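Local atomic coordinates of OxsB protein (Bacillus megaterium, PDB entry 5UL3), a protein that uses cobalamin and S-adenosylmethionine radical chemistry to catalyse the oxidative ring contraction of dAMP to an oxetane aldehyde in oxetanocin A biosynthesis. Residues A304-E308 against Q341-I345; I392-A398 against A426-F432. One frame throughout, in Å; residues are numbered along the deposited sequence.

Interaction 1 (A304-E308 against Q341-I345)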
ATOM      1  N   ALA A 304       9.294   7.937  -0.022  1.00 30.83           N
ATOM      2  CA  ALA A 304       8.056   8.484   0.527  1.00 27.05           C
ATOM      3  C   ALA A 304       7.794   8.038   1.964  1.00 22.95           C
ATOM      4  O   ALA A 304       8.100   6.904   2.348  1.00 27.22           O
ATOM      5  CB  ALA A 304       6.863   8.058  -0.333  1.00 24.42           C
ATOM      6  N   LEU A 305       7.161   8.925   2.731  1.00 24.61           N
ATOM      7  CA  LEU A 305       6.647   8.585   4.059  1.00 22.03           C
ATOM      8  C   LEU A 305       5.306   7.860   3.956  1.00 25.97           C
ATOM      9  O   LEU A 305       4.479   8.175   3.101  1.00 24.28           O
ATOM     10  CB  LEU A 305       6.453   9.849   4.889  1.00 22.30           C
ATOM     11  CG  LEU A 305       7.680  10.752   4.922  1.00 29.51           C
ATOM     12  CD1 LEU A 305       7.265  12.134   5.358  1.00 29.44           C
ATOM     13  CD2 LEU A 305       8.682  10.149   5.881  1.00 32.93           C
ATOM     14  N   THR A 306       5.105   6.892   4.852  0.50 21.12           N
ATOM     15  CA  THR A 306       3.885   6.099   4.919  0.50 22.62           C
ATOM     16  C   THR A 306       3.463   5.977   6.375  0.50 20.07           C
ATOM     17  O   THR A 306       4.250   6.220   7.292  0.50 20.18           O
ATOM     18  CB  THR A 306       4.094   4.700   4.334  0.50 23.80           C
ATOM     19  OG1 THR A 306       5.117   4.034   5.085  0.50 22.49           O
ATOM     20  CG2 THR A 306       4.507   4.772   2.859  0.50 17.74           C
ATOM     21  N   LEU A 307       2.202   5.592   6.580  1.00 21.50           N
ATOM     22  CA  LEU A 307       1.694   5.246   7.903  1.00 18.99           C
ATOM     23  C   LEU A 307       0.421   4.448   7.673  1.00 21.60           C
ATOM     24  O   LEU A 307      -0.291   4.690   6.699  1.00 21.19           O
ATOM     25  CB  LEU A 307       1.370   6.476   8.748  1.00 22.50           C
ATOM     26  CG  LEU A 307       0.965   6.170  10.197  1.00 26.25           C
ATOM     27  CD1 LEU A 307       2.079   5.386  10.901  1.00 27.10           C
ATOM     28  CD2 LEU A 307       0.666   7.468  10.951  1.00 27.60           C
ATOM     29  N   GLU A 308       0.148   3.497   8.559  1.00 20.66           N
ATOM     30  CA  GLU A 308      -1.116   2.762   8.539  1.00 24.30           C
ATOM     31  C   GLU A 308      -1.875   3.150   9.801  1.00 23.10           C
ATOM     32  O   GLU A 308      -1.404   2.877  10.912  1.00 22.84           O
ATOM     33  CB  GLU A 308      -0.874   1.251   8.468  1.00 24.80           C
ATOM     34  CG  GLU A 308      -2.157   0.438   8.093  1.00 24.44           C
ATOM     35  CD  GLU A 308      -1.946  -1.081   8.041  1.00 25.94           C
ATOM     36  OE1 GLU A 308      -1.114  -1.600   8.817  1.00 22.75           O
ATOM     37  OE2 GLU A 308      -2.637  -1.768   7.235  1.00 23.74           O
ATOM     38  N   GLN A 341       2.054   9.413  15.978  1.00 24.32           N
ATOM     39  CA  GLN A 341       2.843   8.739  14.954  1.00 23.77           C
ATOM     40  C   GLN A 341       3.040   9.639  13.738  1.00 21.57           C
ATOM     41  O   GLN A 341       4.117   9.645  13.131  1.00 24.65           O
ATOM     42  CB  GLN A 341       2.173   7.414  14.557  1.00 22.20           C
ATOM     43  CG  GLN A 341       2.204   6.405  15.733  1.00 21.57           C
ATOM     44  CD  GLN A 341       1.860   4.988  15.323  1.00 23.41           C
ATOM     45  OE1 GLN A 341       2.043   4.593  14.169  1.00 23.03           O
ATOM     46  NE2 GLN A 341       1.370   4.206  16.282  1.00 22.95           N
ATOM     47  N   LEU A 342       2.012  10.402  13.365  1.00 23.00           N
ATOM     48  CA  LEU A 342       2.179  11.350  12.261  1.00 24.76           C
ATOM     49  C   LEU A 342       3.241  12.389  12.606  1.00 25.45           C
ATOM     50  O   LEU A 342       4.106  12.714  11.775  1.00 24.86           O
ATOM     51  CB  LEU A 342       0.840  12.021  11.937  1.00 25.74           C
ATOM     52  CG  LEU A 342      -0.191  11.152  11.178  1.00 24.58           C
ATOM     53  CD1 LEU A 342      -1.556  11.820  11.249  1.00 25.05           C
ATOM     54  CD2 LEU A 342       0.234  10.899   9.710  1.00 27.01           C
ATOM     55  N   ASP A 343       3.204  12.901  13.836  1.00 25.51           N
ATOM     56  CA  ASP A 343       4.206  13.871  14.271  1.00 28.66           C
ATOM     57  C   ASP A 343       5.612  13.289  14.196  1.00 30.69           C
ATOM     58  O   ASP A 343       6.540  13.961  13.729  1.00 26.01           O
ATOM     59  CB  ASP A 343       3.888  14.349  15.687  1.00 30.41           C
ATOM     60  CG  ASP A 343       4.903  15.359  16.200  1.00 38.67           C
ATOM     61  OD1 ASP A 343       4.848  16.522  15.760  1.00 34.60           O
ATOM     62  OD2 ASP A 343       5.758  14.986  17.034  1.00 37.31           O
ATOM     63  N   ASP A 344       5.787  12.038  14.648  1.00 24.18           N
ATOM     64  CA  ASP A 344       7.094  11.386  14.608  1.00 25.85           C
ATOM     65  C   ASP A 344       7.620  11.273  13.187  1.00 25.38           C
ATOM     66  O   ASP A 344       8.772  11.631  12.906  1.00 25.89           O
ATOM     67  CB  ASP A 344       7.030   9.979  15.218  1.00 23.36           C
ATOM     68  CG  ASP A 344       6.791   9.980  16.708  1.00 25.13           C
ATOM     69  OD1 ASP A 344       6.972  11.036  17.344  1.00 30.86           O
ATOM     70  OD2 ASP A 344       6.401   8.911  17.252  1.00 26.15           O
ATOM     71  N   ILE A 345       6.789  10.752  12.283  0.50 22.64           N
ATOM     72  CA  ILE A 345       7.231  10.515  10.920  0.50 23.30           C
ATOM     73  C   ILE A 345       7.533  11.836  10.225  0.50 23.49           C
ATOM     74  O   ILE A 345       8.524  11.958   9.494  0.50 25.09           O
ATOM     75  CB  ILE A 345       6.168   9.692  10.174  0.50 23.34           C
ATOM     76  CG1 ILE A 345       6.090   8.290  10.775  0.50 24.38           C
ATOM     77  CG2 ILE A 345       6.478   9.619   8.691  0.50 19.23           C
ATOM     78  CD1 ILE A 345       4.821   7.578  10.445  0.50 21.97           C
TER
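L305 and L307 pack against L342 and I345 in a buried, apolar strand-on-helix contact within the partial TIM barrel of the radical SAM domain. Strand 305-307 and helix 341-345 run nearly antiparallel (164°), their axes 9.5 Å apart, as expected where a helix returns over the sheet it flanks. L305 and L307 both send their side chains to the helix. At one end the side chains of L305 and I345 lie alongside each other, running opposite ways, with L305 CD2 3.6 Å from I345 CG2. L307, with CG anti to the backbone N (chi1 -174°), reaches into the helix surface and divides its two methyls: CD1 rests 3.5 Å from I345 CD1, whereas CD2 meets L342 CD2 at 3.7 Å, the two leucines crossing at about a right angle. The amide of Q341 borders the first of these methyls, with Q341 OE1 3.4 Å from L307 CD1, while its NE2 is hydrogen-bonded to Q337 OE1 one turn earlier. I345 CD1 also lies 3.5 Å from the buried carbonyl T306 O, which finds no polar partner. T306 itself turns from the helix and hydrogen-bonds through OG1 to L136 O, and E308 OE2 hydrogen-bonds to cobalamin. Helix 335-351 thus covers one side of strand 305-311, with L305 and L342 also touching the adjacent strand 357-360, while the loop containing R135 and helix 138-149 adjoin T306.

Interaction 2 (I392-A398 against A426-F432)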
ATOM      1  N   ILE A 392       0.421  19.766   5.840  1.00 31.18           N
ATOM      2  CA  ILE A 392       0.862  18.534   5.201  1.00 25.73           C
ATOM      3  C   ILE A 392      -0.119  18.180   4.093  1.00 29.80           C
ATOM      4  O   ILE A 392      -1.198  18.756   3.981  1.00 29.13           O
ATOM      5  CB  ILE A 392       0.981  17.356   6.190  1.00 29.83           C
ATOM      6  CG1 ILE A 392      -0.408  16.842   6.567  1.00 30.93           C
ATOM      7  CG2 ILE A 392       1.794  17.752   7.438  1.00 32.30           C
ATOM      8  CD1 ILE A 392      -0.386  15.397   7.040  1.00 31.72           C
ATOM      9  N   LYS A 393       0.280  17.226   3.261  1.00 23.91           N
ATOM     10  CA  LYS A 393      -0.639  16.583   2.333  1.00 25.50           C
ATOM     11  C   LYS A 393      -0.669  15.086   2.618  1.00 28.82           C
ATOM     12  O   LYS A 393       0.335  14.505   3.046  1.00 28.01           O
ATOM     13  CB  LYS A 393      -0.233  16.863   0.893  1.00 30.36           C
ATOM     14  CG  LYS A 393      -0.297  18.358   0.600  1.00 36.32           C
ATOM     15  CD  LYS A 393      -0.301  18.665  -0.873  1.00 49.56           C
ATOM     16  CE  LYS A 393      -0.668  20.124  -1.120  1.00 40.21           C
ATOM     17  NZ  LYS A 393      -2.109  20.409  -0.863  1.00 46.90           N
ATOM     18  N   PHE A 394      -1.826  14.451   2.408  1.00 26.83           N
ATOM     19  CA  PHE A 394      -1.858  13.013   2.626  1.00 24.58           C
ATOM     20  C   PHE A 394      -2.847  12.361   1.669  1.00 22.30           C
ATOM     21  O   PHE A 394      -3.849  12.965   1.273  1.00 24.93           O
ATOM     22  CB  PHE A 394      -2.160  12.659   4.103  1.00 21.92           C
ATOM     23  CG  PHE A 394      -3.527  13.083   4.612  1.00 25.14           C
ATOM     24  CD1 PHE A 394      -3.747  14.380   5.055  1.00 28.13           C
ATOM     25  CD2 PHE A 394      -4.566  12.156   4.726  1.00 29.29           C
ATOM     26  CE1 PHE A 394      -4.993  14.777   5.566  1.00 27.57           C
ATOM     27  CE2 PHE A 394      -5.823  12.536   5.240  1.00 24.98           C
ATOM     28  CZ  PHE A 394      -6.030  13.851   5.666  1.00 27.01           C
ATOM     29  N   ASP A 395      -2.518  11.140   1.258  1.00 21.44           N
ATOM     30  CA  ASP A 395      -3.345  10.340   0.365  1.00 21.06           C
ATOM     31  C   ASP A 395      -3.936   9.157   1.130  1.00 22.56           C
ATOM     32  O   ASP A 395      -3.284   8.603   2.013  1.00 23.65           O
ATOM     33  CB  ASP A 395      -2.518   9.801  -0.804  1.00 24.06           C
ATOM     34  CG  ASP A 395      -1.921  10.912  -1.689  1.00 26.27           C
ATOM     35  OD1 ASP A 395      -2.178  12.115  -1.454  1.00 27.36           O
ATOM     36  OD2 ASP A 395      -1.167  10.556  -2.605  1.00 27.86           O
ATOM     37  N   PHE A 396      -5.148   8.736   0.761  1.00 23.64           N
ATOM     38  CA  PHE A 396      -5.715   7.506   1.315  1.00 20.85           C
ATOM     39  C   PHE A 396      -6.749   6.963   0.341  1.00 24.67           C
ATOM     40  O   PHE A 396      -7.078   7.606  -0.654  1.00 24.43           O
ATOM     41  CB  PHE A 396      -6.321   7.718   2.705  1.00 21.07           C
ATOM     42  CG  PHE A 396      -7.478   8.702   2.753  1.00 20.06           C
ATOM     43  CD1 PHE A 396      -8.780   8.272   2.568  1.00 20.07           C
ATOM     44  CD2 PHE A 396      -7.257  10.043   3.063  1.00 26.96           C
ATOM     45  CE1 PHE A 396      -9.852   9.177   2.647  1.00 26.01           C
ATOM     46  CE2 PHE A 396      -8.315  10.946   3.158  1.00 26.40           C
ATOM     47  CZ  PHE A 396      -9.611  10.513   2.955  1.00 27.79           C
ATOM     48  N   ALA A 397      -7.254   5.764   0.639  1.00 20.49           N
ATOM     49  CA  ALA A 397      -8.247   5.096  -0.191  1.00 21.25           C
ATOM     50  C   ALA A 397      -9.579   5.006   0.549  1.00 21.91           C
ATOM     51  O   ALA A 397      -9.619   4.968   1.779  1.00 24.44           O
ATOM     52  CB  ALA A 397      -7.796   3.685  -0.575  1.00 25.04           C
ATOM     53  N   ALA A 398     -10.667   4.965  -0.216  1.00 24.48           N
ATOM     54  CA  ALA A 398     -11.996   4.889   0.395  1.00 27.88           C
ATOM     55  C   ALA A 398     -12.984   4.271  -0.579  1.00 23.65           C
ATOM     56  O   ALA A 398     -12.818   4.377  -1.798  1.00 24.69           O
ATOM     57  CB  ALA A 398     -12.498   6.276   0.815  1.00 26.63           C
ATOM     58  N   ALA A 426      -7.483  19.526   6.074  1.00 24.98           N
ATOM     59  CA  ALA A 426      -6.267  19.065   6.732  1.00 26.27           C
ATOM     60  C   ALA A 426      -5.200  18.582   5.756  1.00 26.69           C
ATOM     61  O   ALA A 426      -4.110  18.206   6.202  1.00 25.54           O
ATOM     62  CB  ALA A 426      -6.601  17.948   7.720  1.00 27.84           C
ATOM     63  N   GLY A 427      -5.491  18.528   4.457  1.00 25.97           N
ATOM     64  CA  GLY A 427      -4.475  18.144   3.498  1.00 28.16           C
ATOM     65  C   GLY A 427      -4.726  16.919   2.647  1.00 27.33           C
ATOM     66  O   GLY A 427      -3.822  16.491   1.916  1.00 26.97           O
ATOM     67  N   ALA A 428      -5.928  16.342   2.712  1.00 27.43           N
ATOM     68  CA  ALA A 428      -6.257  15.229   1.827  1.00 21.60           C
ATOM     69  C   ALA A 428      -6.018  15.653   0.382  1.00 29.87           C
ATOM     70  O   ALA A 428      -6.507  16.692  -0.060  1.00 28.71           O
ATOM     71  CB  ALA A 428      -7.710  14.795   2.031  1.00 24.65           C
ATOM     72  N   ASP A 429      -5.237  14.854  -0.339  1.00 24.34           N
ATOM     73  CA  ASP A 429      -4.709  15.266  -1.638  1.00 21.61           C
ATOM     74  C   ASP A 429      -5.181  14.340  -2.749  1.00 25.58           C
ATOM     75  O   ASP A 429      -6.229  14.590  -3.352  1.00 33.49           O
ATOM     76  CB  ASP A 429      -3.183  15.306  -1.572  1.00 24.10           C
ATOM     77  CG  ASP A 429      -2.555  15.846  -2.843  1.00 32.88           C
ATOM     78  OD1 ASP A 429      -3.232  16.594  -3.577  1.00 33.08           O
ATOM     79  OD2 ASP A 429      -1.403  15.484  -3.114  1.00 29.44           O
ATOM     80  N   ARG A 430      -4.417  13.285  -3.054  1.00 24.29           N
ATOM     81  CA  ARG A 430      -4.804  12.323  -4.083  1.00 27.92           C
ATOM     82  C   ARG A 430      -5.502  11.150  -3.393  1.00 34.10           C
ATOM     83  O   ARG A 430      -4.847  10.272  -2.826  1.00 31.27           O
ATOM     84  CB  ARG A 430      -3.600  11.869  -4.898  1.00 32.27           C
ATOM     85  CG  ARG A 430      -3.350  12.803  -6.088  1.00 52.90           C
ATOM     86  CD  ARG A 430      -2.111  12.456  -6.881  1.00 53.37           C
ATOM     87  NE  ARG A 430      -0.953  13.091  -6.288  1.00 55.95           N
ATOM     88  CZ  ARG A 430      -0.435  14.245  -6.694  1.00 61.81           C
ATOM     89  NH1 ARG A 430       0.617  14.739  -6.063  1.00 43.29           N
ATOM     90  NH2 ARG A 430      -0.954  14.892  -7.730  1.00 63.87           N
ATOM     91  N   ILE A 431      -6.842  11.136  -3.445  1.00 20.97           N
ATOM     92  CA  ILE A 431      -7.646  10.094  -2.800  1.00 19.95           C
ATOM     93  C   ILE A 431      -8.072   9.077  -3.857  1.00 26.57           C
ATOM     94  O   ILE A 431      -8.485   9.448  -4.973  1.00 25.17           O
ATOM     95  CB  ILE A 431      -8.871  10.702  -2.068  1.00 24.21           C
ATOM     96  CG1 ILE A 431      -8.534  11.266  -0.679  1.00 31.37           C
ATOM     97  CG2 ILE A 431      -9.962   9.662  -1.848  1.00 24.39           C
ATOM     98  CD1 ILE A 431      -7.087  11.596  -0.385  1.00 27.16           C
ATOM     99  N   PHE A 432      -7.959   7.783  -3.514  1.00 22.57           N
ATOM    100  CA  PHE A 432      -8.335   6.687  -4.402  1.00 21.65           C
ATOM    101  C   PHE A 432      -9.716   6.199  -3.979  1.00 23.79           C
ATOM    102  O   PHE A 432      -9.906   5.850  -2.815  1.00 25.16           O
ATOM    103  CB  PHE A 432      -7.330   5.532  -4.300  1.00 26.04           C
ATOM    104  CG  PHE A 432      -7.671   4.342  -5.145  1.00 26.24           C
ATOM    105  CD1 PHE A 432      -8.462   3.309  -4.636  1.00 26.53           C
ATOM    106  CD2 PHE A 432      -7.188   4.224  -6.438  1.00 27.23           C
ATOM    107  CE1 PHE A 432      -8.783   2.209  -5.421  1.00 30.92           C
ATOM    108  CE2 PHE A 432      -7.503   3.127  -7.228  1.00 30.84           C
ATOM    109  CZ  PHE A 432      -8.298   2.116  -6.719  1.00 29.45           C
TER
HETATM  110  O   HOH W   1      -2.197  19.994   7.078  1.00 30.49           O
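Backbone hydrogen bonds join I392-A398 to A426-F432 in two separate runs. In the first, F394 N donates to G427 O (2.9 Å) and D429 N to F394 O; in the second, F432 N donates to F396 O and A398 N to F432 O (2.8 Å). The register shifts by one residue between them, and the buried F396 N is left without a partner. CA-H...O contacts accompany these bonds, including G427 CA to I392 O. At G427 a Schellman motif ends helix 410-426, and its positive phi (120°) turns the chain toward the strand; a water links I392 N to A426 O.

Among the polar side chains, D395 OD1 accepts R430 N at 3.0 Å from above its carboxylate plane, bridging the place where the register slips. D429 OD2 lies 3.8 Å from D395 OD1, but it is hydrogen-bonded to H357 NE2, which probably eases the repulsion.

Two phenylalanine rings gather the remaining contacts. A428 CA stands over the centre of the F394 ring, with A426 O at its edge, and A428 CB lies 4.1 Å from both F394 CZ and F396 CE2. F396 CG sits between the backbone N and the carbonyl carbon (chi1 62°), which brings one ring face against I431 CG1, a CH-pi contact 3.9 Å from the centroid. W420 and F365 also meet the F396 ring.

A strand, a helix and the next parallel strand, A397 bridging F432, form the beta-alpha-beta crossover unit of the TIM-barrel-like radical SAM fold; F432 adjoins E436, which binds S-adenosylmethionine.

Interactions 1 and 2 follow one another along the chain and belong to a single mixed sheet in the radical SAM core. Their centres are 13 Å apart and their nearest atoms about 5 Å, without touching. Strand 357-360 lies between strands 305-311 and 393-398, with backbone hydrogen bonds to both, so it connects the two contacts. Interaction 1 lays helix 335-351 on the strand at one side of it; interaction 2 joins strand 393-398, on its other side, to the approach and start of strand 432-436. Together they span four successive parallel strands of the partial barrel; of these, 305-311 carries cobalamin-binding E308 and 432-436 carries S-adenosylmethionine-binding E436.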